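Local atomic coordinates of glycoside Hydrolase (Bacteroides uniformis, PDB entry 5TA0), a protein that binds an agarose oligosaccharide, neoagarooctaose, and, as a family 86 glycoside hydrolase from a human gut bacterium, probably cleaves agarose chains. Residues K265-D269 against Y310-L315; I473-Y479 against I489-A495; V585-F591 against I606-V610. All coordinates share one frame; numbering follows the deposited sequence. Where two conformers were deposited one is given.

Contact 1: K265-D269 against Y310-L315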
loop_
_atom_site.group_PDB
_atom_site.type_symbol
_atom_site.label_atom_id
_atom_site.label_comp_id
_atom_site.label_asym_id
_atom_site.label_seq_id
_atom_site.Cartn_x
_atom_site.Cartn_y
_atom_site.Cartn_z
ATOM N N LYS A 265 8.953 16.265 -3.329
ATOM C CA LYS A 265 9.766 17.205 -2.555
ATOM C C LYS A 265 8.968 18.482 -2.241
ATOM O O LYS A 265 8.943 18.953 -1.101
ATOM C CB LYS A 265 11.080 17.526 -3.279
ATOM C CG LYS A 265 12.057 18.414 -2.492
ATOM C CD LYS A 265 11.943 19.864 -2.977
ATOM C CE LYS A 265 13.121 20.800 -2.675
ATOM N NZ LYS A 265 13.301 21.207 -1.274
ATOM N N GLN A 266 8.350 19.062 -3.268
ATOM C CA GLN A 266 7.556 20.268 -3.109
ATOM C C GLN A 266 6.321 20.062 -2.269
ATOM O O GLN A 266 5.947 20.954 -1.505
ATOM C CB GLN A 266 7.154 20.854 -4.478
ATOM C CG GLN A 266 8.306 21.211 -5.408
ATOM C CD GLN A 266 9.310 22.160 -4.793
ATOM O OE1 GLN A 266 8.955 23.083 -4.058
ATOM N NE2 GLN A 266 10.578 21.904 -5.053
ATOM N N PHE A 267 5.654 18.907 -2.409
ATOM C CA PHE A 267 4.482 18.652 -1.597
ATOM C C PHE A 267 4.839 18.598 -0.099
ATOM O O PHE A 267 4.176 19.211 0.731
ATOM C CB PHE A 267 3.798 17.360 -2.012
ATOM C CG PHE A 267 2.581 17.026 -1.193
ATOM C CD1 PHE A 267 1.450 17.814 -1.217
ATOM C CD2 PHE A 267 2.560 15.892 -0.397
ATOM C CE1 PHE A 267 0.314 17.484 -0.490
ATOM C CE2 PHE A 267 1.439 15.573 0.353
ATOM C CZ PHE A 267 0.322 16.353 0.312
ATOM N N ILE A 268 5.948 17.926 0.225
ATOM C CA ILE A 268 6.406 17.891 1.603
ATOM C C ILE A 268 6.748 19.308 2.065
ATOM O O ILE A 268 6.361 19.687 3.180
ATOM C CB ILE A 268 7.582 16.895 1.758
ATOM C CG1 ILE A 268 7.050 15.456 1.568
ATOM C CG2 ILE A 268 8.317 17.070 3.073
ATOM C CD1 ILE A 268 8.123 14.396 1.394
ATOM N N ASP A 269 7.454 20.078 1.224
ATOM C CA ASP A 269 7.849 21.435 1.616
ATOM C C ASP A 269 6.671 22.382 1.810
ATOM O O ASP A 269 6.704 23.233 2.681
ATOM C CB ASP A 269 8.772 22.045 0.568
ATOM C CG ASP A 269 10.155 21.430 0.536
ATOM O OD1 ASP A 269 10.521 20.619 1.419
ATOM O OD2 ASP A 269 10.902 21.740 -0.411
ATOM N N TYR A 310 13.139 12.117 3.324
ATOM C CA TYR A 310 12.965 13.561 3.124
ATOM C C TYR A 310 12.004 14.159 4.148
ATOM O O TYR A 310 12.209 15.290 4.627
ATOM C CB TYR A 310 12.628 13.954 1.686
ATOM C CG TYR A 310 12.680 15.437 1.512
ATOM C CD1 TYR A 310 11.529 16.186 1.299
ATOM C CD2 TYR A 310 13.868 16.123 1.679
ATOM C CE1 TYR A 310 11.570 17.568 1.212
ATOM C CE2 TYR A 310 13.935 17.489 1.574
ATOM C CZ TYR A 310 12.794 18.216 1.348
ATOM O OH TYR A 310 12.844 19.585 1.266
ATOM N N SER A 311 10.972 13.401 4.548
ATOM C CA SER A 311 10.132 13.836 5.651
ATOM C C SER A 311 10.947 14.067 6.922
ATOM O O SER A 311 10.763 15.063 7.609
ATOM C CB SER A 311 9.008 12.838 5.892
ATOM O OG SER A 311 8.171 12.707 4.751
ATOM N N MET A 312 11.864 13.149 7.211
ATOM C CA MET A 312 12.746 13.380 8.366
ATOM C C MET A 312 13.566 14.653 8.223
ATOM O O MET A 312 13.621 15.460 9.132
ATOM C CB MET A 312 13.674 12.177 8.575
ATOM C CG MET A 312 12.962 10.993 9.201
ATOM S SD MET A 312 12.437 11.216 10.920
ATOM C CE MET A 312 14.041 11.314 11.708
ATOM N N ILE A 313 14.178 14.856 7.067
ATOM C CA ILE A 313 15.035 16.038 6.874
ATOM C C ILE A 313 14.225 17.340 7.007
ATOM O O ILE A 313 14.604 18.247 7.737
ATOM C CB ILE A 313 15.751 15.978 5.513
ATOM C CG1 ILE A 313 16.832 14.888 5.527
ATOM C CG2 ILE A 313 16.349 17.339 5.101
ATOM C CD1 ILE A 313 17.305 14.457 4.175
ATOM N N LYS A 314 13.094 17.422 6.313
ATOM C CA LYS A 314 12.339 18.664 6.238
ATOM C C LYS A 314 11.374 18.847 7.384
ATOM O O LYS A 314 11.282 19.962 7.948
ATOM C CB LYS A 314 11.588 18.720 4.902
ATOM C CG LYS A 314 10.704 19.943 4.695
ATOM C CD LYS A 314 11.481 21.258 4.710
ATOM C CE LYS A 314 10.528 22.412 4.484
ATOM N NZ LYS A 314 11.229 23.728 4.518
ATOM N N LEU A 315 10.572 17.814 7.687
ATOM C CA LEU A 315 9.548 17.918 8.734
ATOM C C LEU A 315 10.047 17.480 10.112
ATOM O O LEU A 315 9.404 17.751 11.114
ATOM C CB LEU A 315 8.315 17.075 8.385
ATOM C CG LEU A 315 7.734 17.346 6.992
ATOM C CD1 LEU A 315 6.573 16.381 6.739
ATOM C CD2 LEU A 315 7.282 18.799 6.878
HETATM O O HOH W 1 8.889 24.950 3.454
#
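The phenol oxygen of Tyr310 is gripped twice by helix 265-269: its OH donates to Asp269 OD1 at 2.5 Å and, in the conformer given for Lys265, one of two, accepts from Lys265 NZ at 3.0 Å. In that conformer the triangle closes within the helix, where Lys265 NZ bridges to Asp269 OD2 at 2.6 Å, one turn along. Both carboxylate oxygens use their syn lone pairs, so the aspartate spans the hydroxyl and the ammonium at once. Lysine has the length to reach this spot, and bends at chi2 and chi4 curl its chain over, laying CG 3.8 Å from Tyr310 CE1.

Beside this cluster, Ile268 is the knob of a knobs-into-holes contact, seated among Tyr310, Ser311, Lys314 and Leu315. With CG2 anti to the backbone N, the beta-branch brings that methyl to 3.8 Å from Tyr310 CD1, while CD1 of the same isoleucine lies in the plane of the ring at its edge. Lys314 runs its methylenes past Asp269 OD1, and a water joins its NZ to Asp269 O. The helix axes cross at -39°, and Phe278 of strand 277-285 touches Ile268, Ser311 and Leu315.

Two helices of the barrel are thus joined by an apolar knob alongside a hydrogen-bonded cluster of lysine, aspartate and phenol; the neighbouring ammonium would probably stabilise the carboxylate as an anion.

Contact 2: I473-Y479 against I489-A495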
loop_
_atom_site.group_PDB
_atom_site.type_symbol
_atom_site.label_atom_id
_atom_site.label_comp_id
_atom_site.label_asym_id
_atom_site.label_seq_id
_atom_site.Cartn_x
_atom_site.Cartn_y
_atom_site.Cartn_z
ATOM N N ILE A 473 -0.232 -29.538 10.204
ATOM C CA ILE A 473 0.258 -28.475 9.309
ATOM C C ILE A 473 -0.709 -28.387 8.144
ATOM O O ILE A 473 -0.934 -29.399 7.453
ATOM C CB ILE A 473 1.689 -28.772 8.803
ATOM C CG1 ILE A 473 2.633 -28.992 9.999
ATOM C CG2 ILE A 473 2.204 -27.653 7.887
ATOM C CD1 ILE A 473 4.038 -29.387 9.648
ATOM N N GLU A 474 -1.296 -27.202 7.924
ATOM C CA GLU A 474 -2.056 -26.920 6.712
ATOM C C GLU A 474 -1.209 -26.024 5.814
ATOM O O GLU A 474 -0.790 -24.939 6.224
ATOM C CB GLU A 474 -3.397 -26.266 7.024
ATOM C CG GLU A 474 -4.157 -25.822 5.785
ATOM C CD GLU A 474 -5.538 -25.290 6.067
ATOM O OE1 GLU A 474 -6.441 -26.074 6.442
ATOM O OE2 GLU A 474 -5.771 -24.087 5.838
ATOM N N VAL A 475 -0.970 -26.486 4.588
ATOM C CA VAL A 475 -0.264 -25.719 3.571
ATOM C C VAL A 475 -1.277 -25.102 2.640
ATOM O O VAL A 475 -2.164 -25.788 2.127
ATOM C CB VAL A 475 0.666 -26.627 2.731
ATOM C CG1 VAL A 475 1.348 -25.862 1.597
ATOM C CG2 VAL A 475 1.679 -27.324 3.642
ATOM N N ARG A 476 -1.137 -23.804 2.402
ATOM C CA ARG A 476 -1.926 -23.079 1.398
ATOM C C ARG A 476 -0.951 -22.466 0.396
ATOM O O ARG A 476 -0.013 -21.782 0.790
ATOM C CB ARG A 476 -2.728 -21.970 2.054
ATOM C CG ARG A 476 -3.568 -22.385 3.250
ATOM C CD ARG A 476 -4.169 -21.165 3.899
ATOM N NE ARG A 476 -4.920 -21.494 5.100
ATOM C CZ ARG A 476 -5.445 -20.574 5.900
ATOM N NH1 ARG A 476 -5.280 -19.286 5.635
ATOM N NH2 ARG A 476 -6.125 -20.938 6.973
ATOM N N HIS A 477 -1.125 -22.766 -0.898
ATOM C CA HIS A 477 -0.170 -22.370 -1.929
ATOM C C HIS A 477 -0.957 -21.784 -3.102
ATOM O O HIS A 477 -1.793 -22.482 -3.715
ATOM C CB HIS A 477 0.631 -23.603 -2.371
ATOM C CG HIS A 477 1.770 -23.332 -3.301
ATOM N ND1 HIS A 477 2.300 -24.328 -4.098
ATOM C CD2 HIS A 477 2.488 -22.222 -3.571
ATOM C CE1 HIS A 477 3.307 -23.847 -4.795
ATOM N NE2 HIS A 477 3.448 -22.568 -4.495
ATOM N N LEU A 478 -0.705 -20.499 -3.385
ATOM C CA LEU A 478 -1.372 -19.757 -4.447
ATOM C C LEU A 478 -0.396 -19.518 -5.583
ATOM O O LEU A 478 0.603 -18.828 -5.411
ATOM C CB LEU A 478 -1.921 -18.436 -3.925
ATOM C CG LEU A 478 -2.699 -17.615 -4.957
ATOM C CD1 LEU A 478 -3.966 -18.310 -5.409
ATOM C CD2 LEU A 478 -3.028 -16.262 -4.350
ATOM N N TYR A 479 -0.686 -20.114 -6.753
ATOM C CA TYR A 479 0.231 -20.070 -7.895
ATOM C C TYR A 479 -0.551 -20.151 -9.210
ATOM O O TYR A 479 -1.753 -20.417 -9.215
ATOM C CB TYR A 479 1.247 -21.246 -7.802
ATOM C CG TYR A 479 0.637 -22.625 -7.852
ATOM C CD1 TYR A 479 0.157 -23.245 -6.696
ATOM C CD2 TYR A 479 0.508 -23.303 -9.071
ATOM C CE1 TYR A 479 -0.421 -24.516 -6.737
ATOM C CE2 TYR A 479 -0.059 -24.567 -9.123
ATOM C CZ TYR A 479 -0.519 -25.173 -7.958
ATOM O OH TYR A 479 -1.101 -26.432 -8.005
ATOM N N ILE A 489 -4.372 -21.253 -8.965
ATOM C CA ILE A 489 -4.745 -22.387 -8.135
ATOM C C ILE A 489 -4.421 -22.033 -6.687
ATOM O O ILE A 489 -3.338 -21.524 -6.415
ATOM C CB ILE A 489 -3.937 -23.647 -8.535
ATOM C CG1 ILE A 489 -4.229 -24.040 -9.988
ATOM C CG2 ILE A 489 -4.196 -24.803 -7.570
ATOM C CD1 ILE A 489 -5.637 -24.480 -10.264
ATOM N N LEU A 490 -5.371 -22.307 -5.796
ATOM C CA LEU A 490 -5.126 -22.283 -4.355
ATOM C C LEU A 490 -5.177 -23.714 -3.843
ATOM O O LEU A 490 -6.262 -24.263 -3.625
ATOM C CB LEU A 490 -6.158 -21.412 -3.622
ATOM C CG LEU A 490 -5.950 -21.291 -2.097
ATOM C CD1 LEU A 490 -4.546 -20.796 -1.759
ATOM C CD2 LEU A 490 -7.011 -20.344 -1.540
ATOM N N ASP A 491 -4.001 -24.312 -3.679
ATOM C CA ASP A 491 -3.886 -25.672 -3.132
ATOM C C ASP A 491 -3.849 -25.596 -1.617
ATOM O O ASP A 491 -2.963 -24.934 -1.069
ATOM C CB ASP A 491 -2.578 -26.337 -3.565
ATOM C CG ASP A 491 -2.643 -27.008 -4.913
ATOM O OD1 ASP A 491 -3.736 -27.305 -5.431
ATOM O OD2 ASP A 491 -1.543 -27.248 -5.442
ATOM N N VAL A 492 -4.745 -26.332 -0.965
ATOM C CA VAL A 492 -4.853 -26.355 0.510
ATOM C C VAL A 492 -4.826 -27.820 0.917
ATOM O O VAL A 492 -5.690 -28.592 0.483
ATOM C CB VAL A 492 -6.144 -25.672 1.005
ATOM C CG1 VAL A 492 -6.247 -25.716 2.534
ATOM C CG2 VAL A 492 -6.210 -24.230 0.501
ATOM N N TYR A 493 -3.851 -28.203 1.723
ATOM C CA TYR A 493 -3.727 -29.618 2.103
ATOM C C TYR A 493 -3.028 -29.767 3.424
ATOM O O TYR A 493 -2.296 -28.884 3.858
ATOM C CB TYR A 493 -3.001 -30.415 1.017
ATOM C CG TYR A 493 -1.583 -30.002 0.730
ATOM C CD1 TYR A 493 -1.307 -29.021 -0.217
ATOM C CD2 TYR A 493 -0.505 -30.581 1.402
ATOM C CE1 TYR A 493 -0.011 -28.648 -0.497
ATOM C CE2 TYR A 493 0.796 -30.212 1.131
ATOM C CZ TYR A 493 1.044 -29.255 0.167
ATOM O OH TYR A 493 2.331 -28.886 -0.085
ATOM N N ASP A 494 -3.281 -30.905 4.071
ATOM C CA ASP A 494 -2.637 -31.249 5.325
ATOM C C ASP A 494 -1.337 -31.994 5.061
ATOM O O ASP A 494 -1.243 -32.779 4.124
ATOM C CB ASP A 494 -3.592 -32.064 6.185
ATOM C CG ASP A 494 -4.872 -31.297 6.512
ATOM O OD1 ASP A 494 -4.811 -30.061 6.740
ATOM O OD2 ASP A 494 -5.948 -31.926 6.532
ATOM N N ALA A 495 -0.319 -31.714 5.868
ATOM C CA ALA A 495 1.018 -32.285 5.693
ATOM C C ALA A 495 1.458 -32.864 7.025
ATOM O O ALA A 495 1.216 -32.266 8.077
ATOM C CB ALA A 495 2.000 -31.233 5.224
HETATM O O HOH W 2 -0.796 -32.243 9.598
HETATM O O HOH W 3 1.046 -26.815 -4.017
#
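Val475 lies over one face of the Tyr493 ring, its CB 3.9 Å from the ring centroid and 18° off the normal, a CH-pi contact. A chi1 of 62° sets the tyrosine CG between the backbone N and the carbonyl carbon and lays the ring alongside Val475. Tyr479 repeats this with the strands exchanged: Ile489 CB sits over its ring, 4.0 Å from the centroid. Beta-branched residues suit both places, offering a broad aliphatic surface close to the backbone.

Tyr479 CD1 also sits over the centre of the His477 imidazole, and in the conformer given for Asp491, one of two, Tyr479 OH donates to Asp491 OD2 at 2.7 Å, arriving from above the carboxylate plane. A water links that same OD2 to His477 ND1, whereas His477 NE2 is bonded to Glu504 N. A phenylalanine in place of Tyr479 would probably keep the CH-pi contact with Ile489 but leave this Asp491 conformer without its phenol donor, its carboxylate freer to turn.

On the other face, Glu474 OE2 takes the NE of Arg476 at 2.8 Å, nearly within the guanidinium plane, and Val492 CG1 rests 3.6 Å from Glu474 CD. Arg476 is further held by Asp419 and Lys418, while Leu478 and Leu490 meet beside helix 411-416.

These pairs decorate an antiparallel hairpin, regular from Val475-Tyr493 to Tyr479-Ile489, with Val475 N to Tyr493 O at 2.8 Å. Strand 487-495 is outermost in its sheet within this chain, bonded along one edge to strand 472-481. Chemically, one face joins rings over aliphatic carbons to a phenol-carboxylate bond and water; the other sets leucines beside an acid-arginine pair whose charges probably steady each other.

Contact 3: V585-F591 against I606-V610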
loop_
_atom_site.group_PDB
_atom_site.type_symbol
_atom_site.label_atom_id
_atom_site.label_comp_id
_atom_site.label_asym_id
_atom_site.label_seq_id
_atom_site.Cartn_x
_atom_site.Cartn_y
_atom_site.Cartn_z
ATOM N N VAL A 585 32.764 -3.219 3.742
ATOM C CA VAL A 585 31.575 -4.070 3.796
ATOM C C VAL A 585 31.230 -4.489 2.365
ATOM O O VAL A 585 31.106 -3.628 1.484
ATOM C CB VAL A 585 30.392 -3.313 4.448
ATOM C CG1 VAL A 585 29.124 -4.160 4.464
ATOM C CG2 VAL A 585 30.756 -2.906 5.866
ATOM N N ASP A 586 31.084 -5.795 2.134
ATOM C CA ASP A 586 30.764 -6.294 0.785
ATOM C C ASP A 586 29.308 -6.025 0.458
ATOM O O ASP A 586 28.445 -6.134 1.330
ATOM C CB ASP A 586 31.008 -7.801 0.648
ATOM C CG ASP A 586 32.427 -8.197 0.928
ATOM O OD1 ASP A 586 33.344 -7.526 0.428
ATOM O OD2 ASP A 586 32.603 -9.201 1.658
ATOM N N ILE A 587 29.040 -5.689 -0.800
ATOM C CA ILE A 587 27.665 -5.500 -1.287
ATOM C C ILE A 587 27.245 -6.773 -2.009
ATOM O O ILE A 587 28.000 -7.265 -2.859
ATOM C CB ILE A 587 27.544 -4.229 -2.156
ATOM C CG1 ILE A 587 27.750 -2.997 -1.240
ATOM C CG2 ILE A 587 26.172 -4.167 -2.842
ATOM C CD1 ILE A 587 27.704 -1.671 -1.936
ATOM N N PRO A 588 26.066 -7.346 -1.660
ATOM C CA PRO A 588 25.646 -8.566 -2.357
ATOM C C PRO A 588 25.390 -8.339 -3.853
ATOM O O PRO A 588 24.963 -7.264 -4.248
ATOM C CB PRO A 588 24.340 -8.962 -1.647
ATOM C CG PRO A 588 24.284 -8.173 -0.390
ATOM C CD PRO A 588 25.103 -6.947 -0.609
ATOM N N ASP A 589 25.644 -9.364 -4.662
ATOM C CA ASP A 589 25.241 -9.361 -6.075
ATOM C C ASP A 589 23.721 -9.412 -6.256
ATOM O O ASP A 589 23.200 -8.840 -7.228
ATOM C CB ASP A 589 25.867 -10.545 -6.835
ATOM C CG ASP A 589 27.301 -10.280 -7.255
ATOM O OD1 ASP A 589 27.576 -9.199 -7.821
ATOM O OD2 ASP A 589 28.152 -11.166 -7.032
ATOM N N ASN A 590 23.026 -10.101 -5.346
ATOM C CA ASN A 590 21.566 -10.222 -5.422
ATOM C C ASN A 590 20.886 -9.223 -4.492
ATOM O O ASN A 590 21.322 -9.026 -3.358
ATOM C CB ASN A 590 21.094 -11.646 -5.099
ATOM C CG ASN A 590 19.655 -11.918 -5.543
ATOM O OD1 ASN A 590 19.080 -11.181 -6.347
ATOM N ND2 ASN A 590 19.070 -12.990 -5.023
ATOM N N PHE A 591 19.828 -8.595 -5.001
ATOM C CA PHE A 591 18.985 -7.681 -4.231
ATOM C C PHE A 591 17.532 -8.101 -4.381
ATOM O O PHE A 591 17.198 -9.003 -5.143
ATOM C CB PHE A 591 19.223 -6.212 -4.643
ATOM C CG PHE A 591 19.133 -5.970 -6.120
ATOM C CD1 PHE A 591 20.287 -5.897 -6.887
ATOM C CD2 PHE A 591 17.906 -5.833 -6.759
ATOM C CE1 PHE A 591 20.222 -5.685 -8.259
ATOM C CE2 PHE A 591 17.829 -5.628 -8.128
ATOM C CZ PHE A 591 18.989 -5.548 -8.885
ATOM N N ILE A 606 19.226 -1.406 -2.491
ATOM C CA ILE A 606 20.106 -2.547 -2.305
ATOM C C ILE A 606 20.300 -2.720 -0.804
ATOM O O ILE A 606 20.844 -1.844 -0.122
ATOM C CB ILE A 606 21.490 -2.302 -2.966
ATOM C CG1 ILE A 606 21.370 -1.827 -4.419
ATOM C CG2 ILE A 606 22.362 -3.547 -2.863
ATOM C CD1 ILE A 606 20.589 -2.711 -5.321
ATOM N N GLU A 607 19.828 -3.853 -0.297
ATOM C CA GLU A 607 19.933 -4.181 1.120
ATOM C C GLU A 607 21.262 -4.910 1.396
ATOM O O GLU A 607 21.574 -5.913 0.750
ATOM C CB GLU A 607 18.728 -5.015 1.547
ATOM C CG GLU A 607 17.472 -4.172 1.615
ATOM C CD GLU A 607 16.209 -4.994 1.533
ATOM O OE1 GLU A 607 15.841 -5.444 0.432
ATOM O OE2 GLU A 607 15.600 -5.243 2.594
ATOM N N VAL A 608 22.038 -4.370 2.333
ATOM C CA VAL A 608 23.409 -4.794 2.596
ATOM C C VAL A 608 23.523 -5.235 4.062
ATOM O O VAL A 608 23.547 -4.388 4.960
ATOM C CB VAL A 608 24.402 -3.653 2.319
ATOM C CG1 VAL A 608 25.837 -4.145 2.525
ATOM C CG2 VAL A 608 24.226 -3.092 0.902
ATOM N N PRO A 609 23.596 -6.551 4.319
ATOM C CA PRO A 609 23.869 -6.976 5.695
ATOM C C PRO A 609 25.206 -6.421 6.161
ATOM O O PRO A 609 26.159 -6.332 5.377
ATOM C CB PRO A 609 23.914 -8.494 5.577
ATOM C CG PRO A 609 23.040 -8.801 4.408
ATOM C CD PRO A 609 23.384 -7.708 3.430
ATOM N N VAL A 610 25.287 -6.012 7.421
ATOM C CA VAL A 610 26.519 -5.434 7.957
ATOM C C VAL A 610 26.791 -6.023 9.337
ATOM O O VAL A 610 25.905 -6.150 10.170
ATOM C CB VAL A 610 26.500 -3.886 8.000
ATOM C CG1 VAL A 610 25.349 -3.347 8.813
ATOM C CG2 VAL A 610 27.831 -3.342 8.505
HETATM O O HOH W 4 27.206 -7.507 3.209
HETATM O O HOH W 5 20.342 -7.789 -0.926
#
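The irregular segment 585-591 passes beside strand 606-609 with CA atoms 5.6 Å apart at Phe591 and Ile606 and 6.7 Å at Val585 and Val610, and the main chains are joined through water. One water donates to Asp586 O and to Pro609 O, the latter at 2.7 Å; another donates to Asn590 O and Glu607 O.

Between and beyond these bridges the side chains that touch one another are apolar. Val585 divides its two methyls, CG1 resting 3.8 Å from Val608 CG1 and CG2 turned to Val610 CG2. Ile587 likewise splits, CG2 meeting Ile606 CG2 at about a right angle between the side chains and CG1 reaching Val608 CG2. Branched residues suit such places, since each can fill two directions at once. The Pro588 and Pro609 rings reach toward each other, CG of Pro588 4.0 Å from CD of Pro609; rigid rings lacking an N-H fit a margin where the carbonyls are met by water.

At the far end, Ile606 sends CD1 obliquely to the Phe591 ring, 3.6 Å from its CD1. A chi1 of -50° places Ile606 CG1 anti to its carbonyl carbon, and chi2 of -56° then folds the terminal methyl round to the phenylalanine. Phe602 meets the same ring edge-to-face, and Leu578 lies against Val585, Ile587 and Val608.

Strand 602-609 is outermost in its five-stranded sheet, with Ile606 and Val608 bonded through their backbones to strand 558-568. The segment therefore adjoins this strand by van der Waals contact and bridging water: hydrocarbon supplies the adhesion, and the water donors satisfy carbonyls that would probably otherwise face one another as acceptors.

Overall arrangement
The three contacts follow one another along the chain and represent three parts of the enzyme. Contact 1 fastens two helices around the parallel barrel, whereas contact 2 is a hairpin at the margin of the nine-stranded sheet and contact 3 belongs to the C-terminal beta region. Contacts 1 and 2 lie on opposite sides of the chain's centre, their own centres 44 Å apart; contact 3 is closer to each of them than they are to one another, with centre separations of 28 Å from contact 1 and 33 Å from contact 2. None touches another. The barrel also carries the bound agarose oligosaccharide; contact 1 lies near a calcium ion, about 10 Å from the side chain of Lys265.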